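Local coordinates for protein halotolerant alpha-type carbonic anhydrase (dCA II) (Dunaliella salina, PDB 1Y7W) that catalyses the reversible hydration of carbon dioxide to bicarbonate with a zinc ion and tolerates high salt, at residues A[87-92]-A[208-213]; A[106-111]-A[124-129]; A[61-66]-A[286-291]; A[222-227]-A[241-246]. One frame throughout, in Å; residues are numbered along the deposited sequence. Where two conformers were deposited one is given.

Interaction 1: A[87-92]-A[208-213]; sequences GITLTN and IDNINV. With NA (sodium ion), chain C.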
loop_
_atom_site.group_PDB
_atom_site.type_symbol
_atom_site.label_atom_id
_atom_site.label_comp_id
_atom_site.label_asym_id
_atom_site.label_seq_id
_atom_site.Cartn_x
_atom_site.Cartn_y
_atom_site.Cartn_z
ATOM N N GLY A 87 19.484 -9.415 0.459
ATOM C CA GLY A 87 18.674 -8.260 0.053
ATOM C C GLY A 87 17.640 -8.779 -0.923
ATOM O O GLY A 87 17.937 -9.624 -1.768
ATOM N N ILE A 88 16.404 -8.286 -0.816
ATOM C CA ILE A 88 15.330 -8.762 -1.666
ATOM C C ILE A 88 15.166 -7.996 -2.971
ATOM O O ILE A 88 15.140 -6.742 -2.981
ATOM C CB ILE A 88 13.949 -8.708 -0.880
ATOM C CG1 ILE A 88 13.929 -9.817 0.199
ATOM C CG2 ILE A 88 12.771 -8.953 -1.850
ATOM C CD1 ILE A 88 12.623 -9.920 1.030
ATOM N N THR A 89 15.040 -8.739 -4.069
ATOM C CA THR A 89 14.747 -8.116 -5.367
ATOM C C THR A 89 13.447 -8.730 -5.823
ATOM O O THR A 89 13.318 -9.945 -5.864
ATOM C CB THR A 89 15.802 -8.425 -6.429
ATOM O OG1 THR A 89 17.058 -7.870 -5.996
ATOM C CG2 THR A 89 15.351 -7.770 -7.790
ATOM N N LEU A 90 12.464 -7.902 -6.179
ATOM C CA LEU A 90 11.177 -8.407 -6.661
ATOM C C LEU A 90 11.456 -8.806 -8.111
ATOM O O LEU A 90 11.816 -7.975 -8.932
ATOM C CB LEU A 90 10.144 -7.280 -6.599
ATOM C CG LEU A 90 9.952 -6.743 -5.168
ATOM C CD1 LEU A 90 8.793 -5.770 -5.220
ATOM C CD2 LEU A 90 9.657 -7.870 -4.180
ATOM N N THR A 91 11.255 -10.081 -8.409
ATOM C CA THR A 91 11.563 -10.586 -9.736
ATOM C C THR A 91 10.341 -11.009 -10.562
ATOM O O THR A 91 9.293 -11.331 -10.003
ATOM C CB THR A 91 12.554 -11.774 -9.612
ATOM O OG1 THR A 91 11.844 -12.923 -9.167
ATOM C CG2 THR A 91 13.660 -11.449 -8.629
ATOM N N ASN A 92 10.490 -11.001 -11.897
ATOM C CA ASN A 92 9.386 -11.370 -12.798
ATOM C C ASN A 92 8.208 -10.399 -12.427
ATOM O O ASN A 92 7.054 -10.802 -12.288
ATOM C CB ASN A 92 8.976 -12.846 -12.604
ATOM C CG ASN A 92 7.851 -13.285 -13.552
ATOM O OD1 ASN A 92 7.615 -12.659 -14.602
ATOM N ND2 ASN A 92 7.155 -14.384 -13.203
ATOM N N ILE A 208 7.586 -5.705 -16.347
ATOM C CA ILE A 208 8.410 -4.562 -16.125
ATOM C C ILE A 208 9.710 -5.108 -15.487
ATOM O O ILE A 208 9.767 -6.294 -15.157
ATOM C CB ILE A 208 7.732 -3.524 -15.216
ATOM C CG1 ILE A 208 7.256 -4.199 -13.941
ATOM C CG2 ILE A 208 6.611 -2.813 -15.982
ATOM C CD1 ILE A 208 6.893 -3.190 -12.815
ATOM N N ASP A 209 10.715 -4.259 -15.360
ATOM C CA ASP A 209 12.015 -4.644 -14.839
ATOM C C ASP A 209 11.949 -5.050 -13.379
ATOM O O ASP A 209 11.039 -4.636 -12.650
ATOM C CB ASP A 209 13.034 -3.493 -14.910
ATOM C CG ASP A 209 13.405 -3.090 -16.325
ATOM O OD1 ASP A 209 13.215 -3.871 -17.260
ATOM O OD2 ASP A 209 13.910 -1.957 -16.471
ATOM N N ASN A 210 12.959 -5.807 -12.954
ATOM C CA ASN A 210 13.036 -6.242 -11.573
ATOM C C ASN A 210 13.170 -5.039 -10.684
ATOM O O ASN A 210 13.654 -3.989 -11.108
ATOM C CB ASN A 210 14.233 -7.129 -11.378
ATOM C CG ASN A 210 14.062 -8.455 -12.042
ATOM O OD1 ASN A 210 12.926 -8.948 -12.252
ATOM N ND2 ASN A 210 15.200 -9.077 -12.358
ATOM N N ILE A 211 12.793 -5.205 -9.417
ATOM C CA ILE A 211 12.800 -4.068 -8.494
ATOM C C ILE A 211 13.592 -4.334 -7.206
ATOM O O ILE A 211 13.340 -5.333 -6.528
ATOM C CB ILE A 211 11.327 -3.776 -8.096
ATOM C CG1 ILE A 211 10.522 -3.446 -9.378
ATOM C CG2 ILE A 211 11.257 -2.668 -7.026
ATOM C CD1 ILE A 211 8.995 -3.263 -9.095
ATOM N N ASN A 212 14.470 -3.402 -6.870
ATOM C CA ASN A 212 15.331 -3.459 -5.693
ATOM C C ASN A 212 14.506 -2.771 -4.573
ATOM O O ASN A 212 14.367 -1.542 -4.534
ATOM C CB ASN A 212 16.622 -2.684 -6.033
ATOM C CG ASN A 212 17.729 -2.816 -4.961
ATOM O OD1 ASN A 212 18.965 -2.836 -5.293
ATOM N ND2 ASN A 212 17.333 -2.861 -3.690
ATOM N N VAL A 213 13.942 -3.576 -3.678
ATOM C CA VAL A 213 13.067 -3.015 -2.649
ATOM C C VAL A 213 13.696 -1.906 -1.855
ATOM O O VAL A 213 13.130 -0.801 -1.722
ATOM C CB VAL A 213 12.540 -4.118 -1.699
ATOM C CG1 VAL A 213 11.600 -3.481 -0.621
ATOM C CG2 VAL A 213 11.719 -5.101 -2.484
HETATM NA NA NA C . 19.602 -10.087 -3.418
HETATM O O HOH W 1 18.057 -10.455 -4.930
HETATM O O HOH W 2 19.419 -12.211 -2.671
#

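Interaction 2: A[106-111]-A[124-129]; sequences DQPAAN and FVPIQF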
loop_
_atom_site.group_PDB
_atom_site.type_symbol
_atom_site.label_atom_id
_atom_site.label_comp_id
_atom_site.label_asym_id
_atom_site.label_seq_id
_atom_site.Cartn_x
_atom_site.Cartn_y
_atom_site.Cartn_z
ATOM N N ASP A 106 7.278 -12.622 -8.473
ATOM C CA ASP A 106 7.457 -13.935 -7.894
ATOM C C ASP A 106 7.490 -13.769 -6.367
ATOM O O ASP A 106 8.079 -12.810 -5.864
ATOM C CB ASP A 106 8.775 -14.506 -8.381
ATOM C CG ASP A 106 8.729 -14.919 -9.829
ATOM O OD1 ASP A 106 9.816 -14.989 -10.435
ATOM O OD2 ASP A 106 7.622 -15.162 -10.341
ATOM N N GLN A 107 6.863 -14.668 -5.627
ATOM C CA GLN A 107 6.890 -14.526 -4.157
ATOM C C GLN A 107 8.270 -14.681 -3.560
ATOM O O GLN A 107 8.949 -15.695 -3.800
ATOM C CB GLN A 107 5.993 -15.550 -3.497
ATOM C CG GLN A 107 4.662 -14.986 -3.062
ATOM C CD GLN A 107 3.721 -16.084 -2.529
ATOM O OE1 GLN A 107 2.489 -16.017 -2.744
ATOM N NE2 GLN A 107 4.299 -17.097 -1.828
ATOM N N PRO A 108 8.734 -13.674 -2.806
ATOM C CA PRO A 108 10.055 -13.781 -2.189
ATOM C C PRO A 108 10.018 -14.977 -1.197
ATOM O O PRO A 108 9.002 -15.264 -0.584
ATOM C CB PRO A 108 10.226 -12.441 -1.442
ATOM C CG PRO A 108 9.408 -11.505 -2.218
ATOM C CD PRO A 108 8.173 -12.325 -2.625
ATOM N N ALA A 109 11.148 -15.647 -1.012
ATOM C CA ALA A 109 11.151 -16.800 -0.105
ATOM C C ALA A 109 12.332 -16.814 0.855
ATOM O O ALA A 109 12.480 -17.767 1.642
ATOM C CB ALA A 109 11.101 -18.156 -0.929
ATOM N N ALA A 110 13.173 -15.786 0.805
ATOM C CA ALA A 110 14.317 -15.724 1.703
ATOM C C ALA A 110 14.429 -14.358 2.351
ATOM O O ALA A 110 13.952 -13.387 1.790
ATOM C CB ALA A 110 15.621 -16.012 0.934
ATOM N N ASN A 111 15.070 -14.295 3.517
ATOM C CA ASN A 111 15.288 -13.012 4.188
ATOM C C ASN A 111 14.001 -12.258 4.405
ATOM O O ASN A 111 13.973 -11.036 4.362
ATOM C CB ASN A 111 16.253 -12.172 3.358
ATOM C CG ASN A 111 17.566 -12.886 3.132
ATOM O OD1 ASN A 111 18.263 -13.176 4.101
ATOM N ND2 ASN A 111 17.906 -13.196 1.861
ATOM N N PHE A 124 6.685 -12.684 7.007
ATOM C CA PHE A 124 5.728 -12.116 6.075
ATOM C C PHE A 124 6.234 -12.126 4.640
ATOM O O PHE A 124 7.369 -11.778 4.370
ATOM C CB PHE A 124 5.380 -10.694 6.527
ATOM C CG PHE A 124 4.429 -10.705 7.678
ATOM C CD1 PHE A 124 3.055 -10.653 7.461
ATOM C CD2 PHE A 124 4.904 -10.937 8.985
ATOM C CE1 PHE A 124 2.149 -10.827 8.537
ATOM C CE2 PHE A 124 3.989 -11.111 10.072
ATOM C CZ PHE A 124 2.630 -11.049 9.827
ATOM N N VAL A 125 5.360 -12.556 3.744
ATOM C CA VAL A 125 5.711 -12.653 2.330
ATOM C C VAL A 125 5.061 -11.509 1.507
ATOM O O VAL A 125 3.871 -11.412 1.487
ATOM C CB VAL A 125 5.189 -13.999 1.755
ATOM C CG1 VAL A 125 5.580 -14.140 0.298
ATOM C CG2 VAL A 125 5.756 -15.200 2.661
ATOM N N PRO A 126 5.851 -10.647 0.878
ATOM C CA PRO A 126 5.292 -9.561 0.044
ATOM C C PRO A 126 4.515 -10.239 -1.091
ATOM O O PRO A 126 5.060 -11.155 -1.755
ATOM C CB PRO A 126 6.532 -8.850 -0.497
ATOM C CG PRO A 126 7.568 -9.081 0.594
ATOM C CD PRO A 126 7.312 -10.545 0.993
ATOM N N ILE A 127 3.256 -9.830 -1.310
ATOM C CA ILE A 127 2.476 -10.465 -2.367
ATOM C C ILE A 127 2.123 -9.505 -3.532
ATOM O O ILE A 127 1.779 -9.946 -4.628
ATOM C CB ILE A 127 1.193 -11.174 -1.818
ATOM C CG1 ILE A 127 0.411 -10.223 -0.916
ATOM C CG2 ILE A 127 1.606 -12.488 -0.999
ATOM C CD1 ILE A 127 -1.030 -10.677 -0.642
ATOM N N GLN A 128 2.169 -8.206 -3.286
ATOM C CA GLN A 128 1.927 -7.219 -4.377
ATOM C C GLN A 128 2.152 -5.835 -3.790
ATOM O O GLN A 128 2.299 -5.706 -2.565
ATOM C CB GLN A 128 0.476 -7.301 -4.855
ATOM C CG GLN A 128 -0.565 -7.238 -3.705
ATOM C CD GLN A 128 -1.401 -5.981 -3.740
ATOM O OE1 GLN A 128 -0.884 -4.874 -3.814
ATOM N NE2 GLN A 128 -2.698 -6.148 -3.674
ATOM N N PHE A 129 2.249 -4.818 -4.642
ATOM C CA PHE A 129 2.220 -3.471 -4.082
ATOM C C PHE A 129 1.315 -2.668 -5.005
ATOM O O PHE A 129 1.093 -3.048 -6.176
ATOM C CB PHE A 129 3.607 -2.829 -3.838
ATOM C CG PHE A 129 4.428 -2.537 -5.074
ATOM C CD1 PHE A 129 4.157 -1.442 -5.880
ATOM C CD2 PHE A 129 5.581 -3.277 -5.339
ATOM C CE1 PHE A 129 5.023 -1.061 -6.929
ATOM C CE2 PHE A 129 6.451 -2.906 -6.375
ATOM C CZ PHE A 129 6.174 -1.800 -7.161
#

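Interaction 3: A[61-66]-A[286-291]; sequences LMEPSS and VYKYNY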
loop_
_atom_site.group_PDB
_atom_site.type_symbol
_atom_site.label_atom_id
_atom_site.label_comp_id
_atom_site.label_asym_id
_atom_site.label_seq_id
_atom_site.Cartn_x
_atom_site.Cartn_y
_atom_site.Cartn_z
ATOM N N LEU A 61 2.258 9.820 19.081
ATOM C CA LEU A 61 2.738 8.429 18.935
ATOM C C LEU A 61 3.272 7.905 20.287
ATOM O O LEU A 61 3.973 8.632 21.011
ATOM C CB LEU A 61 3.842 8.360 17.863
ATOM C CG LEU A 61 3.356 8.862 16.489
ATOM C CD1 LEU A 61 4.512 8.821 15.454
ATOM C CD2 LEU A 61 2.195 7.989 16.035
ATOM N N MET A 62 2.942 6.662 20.594
ATOM C CA MET A 62 3.352 6.006 21.821
ATOM C C MET A 62 4.607 5.145 21.591
ATOM O O MET A 62 5.021 4.891 20.446
ATOM C CB MET A 62 2.210 5.138 22.355
ATOM C CG MET A 62 0.906 5.884 22.653
ATOM S SD MET A 62 1.140 7.183 24.012
ATOM C CE MET A 62 1.280 8.622 23.104
ATOM N N GLU A 63 5.220 4.730 22.699
ATOM C CA GLU A 63 6.424 3.904 22.662
ATOM C C GLU A 63 6.061 2.494 22.262
ATOM O O GLU A 63 5.065 1.969 22.668
ATOM C CB GLU A 63 7.136 3.924 24.028
ATOM C CG GLU A 63 7.633 5.341 24.432
ATOM C CD GLU A 63 8.515 6.003 23.365
ATOM O OE1 GLU A 63 9.280 5.282 22.670
ATOM O OE2 GLU A 63 8.461 7.266 23.219
ATOM N N PRO A 64 6.892 1.874 21.416
ATOM C CA PRO A 64 6.605 0.514 20.971
ATOM C C PRO A 64 6.354 -0.493 22.052
ATOM O O PRO A 64 5.484 -1.346 21.875
ATOM C CB PRO A 64 7.836 0.141 20.147
ATOM C CG PRO A 64 8.314 1.477 19.647
ATOM C CD PRO A 64 8.142 2.364 20.831
ATOM N N SER A 65 7.108 -0.427 23.157
ATOM C CA SER A 65 6.899 -1.424 24.199
ATOM C C SER A 65 5.521 -1.325 24.826
ATOM O O SER A 65 5.073 -2.274 25.454
ATOM C CB SER A 65 7.983 -1.318 25.286
ATOM O OG SER A 65 7.877 -0.049 25.949
ATOM N N SER A 66 4.816 -0.199 24.635
ATOM C CA SER A 66 3.464 -0.101 25.226
ATOM C C SER A 66 2.383 -0.718 24.352
ATOM O O SER A 66 1.206 -0.728 24.714
ATOM C CB SER A 66 3.103 1.359 25.529
ATOM O OG SER A 66 2.954 2.170 24.355
ATOM N N VAL A 286 -1.351 4.770 18.359
ATOM C CA VAL A 286 -0.488 4.569 17.184
ATOM C C VAL A 286 0.890 4.651 17.817
ATOM O O VAL A 286 1.107 5.460 18.697
ATOM C CB VAL A 286 -0.732 5.673 16.132
ATOM C CG1 VAL A 286 0.126 5.403 14.843
ATOM C CG2 VAL A 286 -2.235 5.670 15.725
ATOM N N TYR A 287 1.829 3.839 17.340
ATOM C CA TYR A 287 3.160 3.763 17.960
ATOM C C TYR A 287 4.258 4.213 17.013
ATOM O O TYR A 287 4.112 4.093 15.812
ATOM C CB TYR A 287 3.365 2.301 18.442
ATOM C CG TYR A 287 2.197 1.829 19.274
ATOM C CD1 TYR A 287 1.050 1.300 18.675
ATOM C CD2 TYR A 287 2.211 1.981 20.663
ATOM C CE1 TYR A 287 -0.058 0.931 19.433
ATOM C CE2 TYR A 287 1.109 1.628 21.432
ATOM C CZ TYR A 287 -0.007 1.105 20.821
ATOM O OH TYR A 287 -1.024 0.675 21.593
ATOM N N LYS A 288 5.326 4.783 17.559
ATOM C CA LYS A 288 6.449 5.244 16.758
ATOM C C LYS A 288 7.616 4.263 16.801
ATOM O O LYS A 288 8.068 3.854 17.868
ATOM C CB LYS A 288 6.926 6.612 17.232
ATOM C CG LYS A 288 7.227 6.726 18.707
ATOM C CD LYS A 288 7.670 8.129 18.939
ATOM C CE LYS A 288 7.855 8.462 20.401
ATOM N NZ LYS A 288 8.262 9.948 20.412
ATOM N N TYR A 289 8.120 3.938 15.619
ATOM C CA TYR A 289 9.215 2.994 15.478
ATOM C C TYR A 289 10.409 3.649 14.778
ATOM O O TYR A 289 10.266 4.412 13.816
ATOM C CB TYR A 289 8.730 1.784 14.674
ATOM C CG TYR A 289 7.640 0.975 15.360
ATOM C CD1 TYR A 289 6.295 1.289 15.180
ATOM C CD2 TYR A 289 7.963 -0.054 16.244
ATOM C CE1 TYR A 289 5.303 0.608 15.874
ATOM C CE2 TYR A 289 6.975 -0.769 16.947
ATOM C CZ TYR A 289 5.648 -0.423 16.751
ATOM O OH TYR A 289 4.646 -1.118 17.378
ATOM N N ASN A 290 11.589 3.318 15.265
ATOM C CA ASN A 290 12.851 3.833 14.751
ATOM C C ASN A 290 12.992 5.338 14.917
ATOM O O ASN A 290 13.708 5.972 14.155
ATOM C CB ASN A 290 13.067 3.464 13.261
ATOM C CG ASN A 290 12.910 1.969 13.001
ATOM O OD1 ASN A 290 13.484 1.144 13.706
ATOM N ND2 ASN A 290 12.118 1.613 12.002
ATOM N N TYR A 291 12.304 5.924 15.888
ATOM C CA TYR A 291 12.443 7.363 16.126
ATOM C C TYR A 291 13.568 7.616 17.160
ATOM O O TYR A 291 14.112 6.625 17.724
ATOM C CB TYR A 291 11.144 7.976 16.668
ATOM C CG TYR A 291 10.106 8.381 15.634
ATOM C CD1 TYR A 291 9.619 9.695 15.601
ATOM C CD2 TYR A 291 9.602 7.467 14.695
ATOM C CE1 TYR A 291 8.666 10.100 14.654
ATOM C CE2 TYR A 291 8.655 7.859 13.760
ATOM C CZ TYR A 291 8.187 9.175 13.734
ATOM O OH TYR A 291 7.269 9.596 12.800
ATOM O OXT TYR A 291 13.878 8.821 17.407
HETATM O O HOH W 3 5.398 -2.619 19.351
HETATM O O HOH W 4 -1.266 1.135 24.304
#

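Interaction 4: A[222-227]-A[241-246]; sequences LKYAGY and KWHVFT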
loop_
_atom_site.group_PDB
_atom_site.type_symbol
_atom_site.label_atom_id
_atom_site.label_comp_id
_atom_site.label_asym_id
_atom_site.label_seq_id
_atom_site.Cartn_x
_atom_site.Cartn_y
_atom_site.Cartn_z
ATOM N N LEU A 222 13.944 5.122 8.251
ATOM C CA LEU A 222 13.118 3.980 8.604
ATOM C C LEU A 222 12.065 4.387 9.614
ATOM O O LEU A 222 11.361 3.533 10.127
ATOM C CB LEU A 222 13.959 2.872 9.209
ATOM C CG LEU A 222 14.958 2.287 8.211
ATOM C CD1 LEU A 222 15.677 1.132 8.889
ATOM C CD2 LEU A 222 14.242 1.819 6.960
ATOM N N LYS A 223 11.959 5.683 9.911
ATOM C CA LYS A 223 10.937 6.108 10.880
ATOM C C LYS A 223 9.526 5.744 10.427
ATOM O O LYS A 223 9.135 6.087 9.326
ATOM C CB LYS A 223 10.976 7.631 11.076
ATOM C CG LYS A 223 12.157 8.057 11.952
ATOM C CD LYS A 223 12.213 9.607 12.163
ATOM C CE LYS A 223 12.687 10.346 10.906
ATOM N NZ LYS A 223 13.212 11.792 11.170
ATOM N N TYR A 224 8.747 5.078 11.262
ATOM C CA TYR A 224 7.374 4.800 10.861
ATOM C C TYR A 224 6.394 4.728 12.040
ATOM O O TYR A 224 6.774 4.513 13.193
ATOM C CB TYR A 224 7.299 3.484 10.041
ATOM C CG TYR A 224 7.394 2.179 10.825
ATOM C CD1 TYR A 224 8.615 1.521 10.987
ATOM C CD2 TYR A 224 6.255 1.577 11.357
ATOM C CE1 TYR A 224 8.717 0.277 11.669
ATOM C CE2 TYR A 224 6.337 0.315 12.051
ATOM C CZ TYR A 224 7.573 -0.313 12.200
ATOM O OH TYR A 224 7.707 -1.503 12.918
ATOM N N ALA A 225 5.116 4.827 11.708
ATOM C CA ALA A 225 4.054 4.760 12.694
ATOM C C ALA A 225 3.364 3.400 12.474
ATOM O O ALA A 225 2.976 3.101 11.356
ATOM C CB ALA A 225 3.059 5.879 12.443
ATOM N N GLY A 226 3.189 2.618 13.520
ATOM C CA GLY A 226 2.526 1.340 13.372
ATOM C C GLY A 226 1.236 1.272 14.191
ATOM O O GLY A 226 1.166 1.817 15.281
ATOM N N TYR A 227 0.219 0.571 13.694
ATOM C CA TYR A 227 -1.012 0.459 14.469
ATOM C C TYR A 227 -1.797 -0.714 13.893
ATOM O O TYR A 227 -1.435 -1.255 12.801
ATOM C CB TYR A 227 -1.842 1.764 14.366
ATOM C CG TYR A 227 -2.484 2.015 13.012
ATOM C CD1 TYR A 227 -1.775 2.576 11.942
ATOM C CD2 TYR A 227 -3.829 1.667 12.803
ATOM C CE1 TYR A 227 -2.371 2.809 10.689
ATOM C CE2 TYR A 227 -4.454 1.887 11.554
ATOM C CZ TYR A 227 -3.716 2.462 10.500
ATOM O OH TYR A 227 -4.345 2.659 9.295
ATOM N N LYS A 241 -1.568 -5.335 10.041
ATOM C CA LYS A 241 -0.648 -4.604 10.919
ATOM C C LYS A 241 -0.083 -3.514 9.962
ATOM O O LYS A 241 0.582 -3.831 8.958
ATOM C CB LYS A 241 0.492 -5.499 11.401
ATOM C CG LYS A 241 0.021 -6.642 12.256
ATOM C CD LYS A 241 -0.919 -6.213 13.376
ATOM C CE LYS A 241 -1.155 -7.379 14.315
ATOM N NZ LYS A 241 -2.105 -6.915 15.401
ATOM N N TRP A 242 -0.365 -2.243 10.268
ATOM C CA TRP A 242 0.065 -1.159 9.407
ATOM C C TRP A 242 1.425 -0.599 9.826
ATOM O O TRP A 242 1.743 -0.522 11.029
ATOM C CB TRP A 242 -1.005 -0.004 9.409
ATOM C CG TRP A 242 -2.122 -0.265 8.426
ATOM C CD1 TRP A 242 -3.362 -0.832 8.675
ATOM C CD2 TRP A 242 -2.063 -0.021 7.045
ATOM N NE1 TRP A 242 -4.081 -0.935 7.507
ATOM C CE2 TRP A 242 -3.296 -0.438 6.487
ATOM C CE3 TRP A 242 -1.077 0.522 6.205
ATOM C CZ2 TRP A 242 -3.578 -0.323 5.118
ATOM C CZ3 TRP A 242 -1.345 0.648 4.858
ATOM C CH2 TRP A 242 -2.604 0.219 4.318
ATOM N N HIS A 243 2.218 -0.210 8.832
ATOM C CA HIS A 243 3.531 0.401 9.079
ATOM C C HIS A 243 3.577 1.589 8.095
ATOM O O HIS A 243 3.882 1.423 6.920
ATOM C CB HIS A 243 4.675 -0.584 8.773
ATOM C CG HIS A 243 4.524 -1.929 9.419
ATOM N ND1 HIS A 243 3.562 -2.842 9.027
ATOM C CD2 HIS A 243 5.184 -2.501 10.455
ATOM C CE1 HIS A 243 3.624 -3.905 9.811
ATOM N NE2 HIS A 243 4.593 -3.725 10.685
ATOM N N VAL A 244 3.252 2.787 8.567
ATOM C CA VAL A 244 3.245 3.961 7.703
ATOM C C VAL A 244 4.522 4.797 7.912
ATOM O O VAL A 244 4.684 5.400 8.963
ATOM C CB VAL A 244 1.991 4.802 7.993
ATOM C CG1 VAL A 244 1.935 5.980 7.048
ATOM C CG2 VAL A 244 0.760 3.933 7.813
ATOM N N PHE A 245 5.446 4.764 6.940
ATOM C CA PHE A 245 6.699 5.517 7.031
ATOM C C PHE A 245 6.403 6.988 6.968
ATOM O O PHE A 245 5.718 7.416 6.095
ATOM C CB PHE A 245 7.634 5.073 5.907
ATOM C CG PHE A 245 8.167 3.707 6.161
ATOM C CD1 PHE A 245 9.462 3.539 6.655
ATOM C CD2 PHE A 245 7.311 2.592 6.093
ATOM C CE1 PHE A 245 9.930 2.267 7.084
ATOM C CE2 PHE A 245 7.739 1.313 6.518
ATOM C CZ PHE A 245 9.067 1.152 7.011
ATOM N N THR A 246 7.006 7.748 7.866
ATOM C CA THR A 246 6.725 9.169 7.940
ATOM C C THR A 246 7.631 10.097 7.121
ATOM O O THR A 246 7.337 11.255 7.020
ATOM C CB THR A 246 6.645 9.571 9.452
ATOM O OG1 THR A 246 7.830 9.158 10.126
ATOM C CG2 THR A 246 5.448 8.855 10.100
#

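Interaction 1: A[87-92]-A[208-213]
Ile211 O is approached by two groups of segment 87-92: Leu90 N donates to it at 2.7 Å, and Thr89 CA comes within 3.3 Å as a CA-H...O contact. The return bond, Ile211 N to Leu90 O at 3.0 Å, makes Leu90 and Ile211 an antiparallel hydrogen-bonded pair. At the start of helix 213-217 the ladder fades, with only a weak bond from Val213 N to Ile88 O. At the other end the Asn210 side chain takes over. Its CG is anti to the carbonyl carbon (chi1 -70°), and OD1 reaches forward to accept from Asn92 N at 3.2 Å, tilted 21° from the amide carbonyl plane. The Thr89 and Asn210 side chains cross at about a right angle, CG2 of Thr89 against CB of Asn210. On the buried side, Val213 CG2 sits against Leu90 CG at 3.6 Å; the Ile88 and Val213 side chains lie side by side, pointing the same way, and meet through their CG2 methyls. Phe129 of strand 120-133 touches both Leu90 and Ile211, while Phe182 of helix 181-195 packs on Ile211. Gly87 O binds the sodium ion at 2.4 Å, joined by Gly82 O, Gln84 O and two waters. One of these waters also hydrogen-bonds Thr89 OG1. The arrangement is a short two-stranded antiparallel sheet, 89-90 with 211-212, lying directly beside a sodium site built largely from backbone carbonyls.

Interaction 2: A[106-111]-A[124-129]
The flat amide of Gln107 turns one face toward strand 120-133: Val125 CG1 and Ile127 CG2 both lie on the same side of its plane, Val125 CG1 at 3.9 Å from Gln107 CD and Ile127 CG2 at 4.0 Å from Gln107 OE1. Beside it the proline rings of Pro108 and Pro126 meet at a slant, with Pro108 CG 4.0 Å from Pro126 CD. Pro108 CD rests at 3.4 Å from Pro126 O. Val125 CG1, anti to its backbone N (chi1 -178°), touches both loop residues, Gln107 CG at 3.6 Å and Pro108 O at 3.7 Å. The contact is van der Waals packing of methyls, ring carbons and aliphatic carbons, some of it against carbonyl oxygens, and the Gln107 side chain crosses that of Val125 at about a right angle. Leu90 packs on Pro108 too, linking the loop to strand 89-90. Strand 120-133 runs on to His130 and His132, two zinc ligands, and Gln128 OE1 accepts a bond from His130 ND1, a second-shell contact that can orient the histidine. An irregular loop thus lies over a strand of the central sheet, as in the alpha-type carbonic anhydrase fold, just upstream of the metal site.

Interaction 3: A[61-66]-A[286-291]
Leu61 and Lys288 lie at a slant to each other, Leu61 CB 3.6 Å from Lys288 CB, while Leu61 CD2 reaches the other way to Val286 CG1 at 3.5 Å. The Leu61 and Tyr291 side chains cross at about a right angle, with Leu61 CD1 near the ring carbon CZ and the hydroxyl OH. Lys288 CB in turn lies over one face of the Tyr291 ring, toward its rim, and Tyr291 OH bonds to Thr246. Lys288 runs out straight beyond CG, placing CE 3.1 Å from Glu63 OE2; NZ itself stays at 3.9 Å, a long salt bridge. Between these side chains the backbones join at a single bridge: Met62 N donates to Val286 O at 2.9 Å, and Lys288 N to Met62 O. The loop thereby borders strand 287-289, the outermost strand at that end of the central sheet and the last of the chain. Pro64 and Tyr289 slide past each other in opposite directions, Pro64 CB at 3.4 Å from Tyr289 CE2; Tyr289 also stacks on Tyr224, and its OH bonds to Arg67. Water 3 accepts from Tyr289 OH and donates to Pro64 O. Glu63 O takes bonds from both Ser66 N and Ser66 OG, and at the Tyr287 ring Glu63 O and Ser66 OG sit at the edge near its plane, while Met62 CB comes in obliquely, 3.6 Å from Tyr287 CD2.

Interaction 4: A[222-227]-A[241-246]
This contact joins the two strands of a beta hairpin, 224-229 and 240-251, antiparallel (162° between segments) in the central sheet. Ala225 and Val244 exchange paired backbone bonds, each 2.8 Å from N to O; Tyr227 and Trp242 are bonded likewise, though Tyr227 N is 3.3 Å from Trp242 O, and Thr246 N closes the ladder on Lys223 O. On the face carrying Tyr224, His243 and Phe245 an aromatic cluster forms. Tyr224 CB stands over the centre of the Phe245 ring, 3.8 Å from its centroid, a CH-pi contact. Tyr224 CE2 and His243 CD2 meet at 3.4 Å, with the ring planes oblique at 49°. On the other face Trp242 CB lies over the Tyr227 ring, 3.4 Å from CE1, and Tyr227 OH in turn lies over the Trp242 ring; the rings are almost parallel but slid apart. Tyr227 OH bonds to His138 and Ser52, and Trp242 NE1 to Ser230 O, fixing both rings. The Trp242 side chain comes within about 5 Å of the zinc ion, so the Tyr227 packing and the Ser230 bond that hold its indole would set one wall of the active-site pocket, as in other alpha-type carbonic anhydrases.

In the fold
Interactions 1 and 2 lie together, their centres about 10 Å apart, and touch directly: Thr91 and Asn92 bond to Asp106, and Ile211 packs on Phe129. Interactions 3 and 4 form a second pair, about 9 Å apart, where Tyr291 and Asn290 bond to Thr246 and Leu222. Interactions 2, 3 and 4 all reach the seven-stranded mixed sheet, where 287-289 neighbours 224-229. Along the chain, segment 61-66 comes first and 286-291 last, so interaction 3 spans the others; interaction 2 falls within the span of interaction 1, and interaction 4 follows. Interactions 2 and 3 bring a loop and the chain end onto the sheet that carries the zinc ligands, interaction 4 pairs strands within it, and interaction 1, a separate small sheet, packs against it through Phe129.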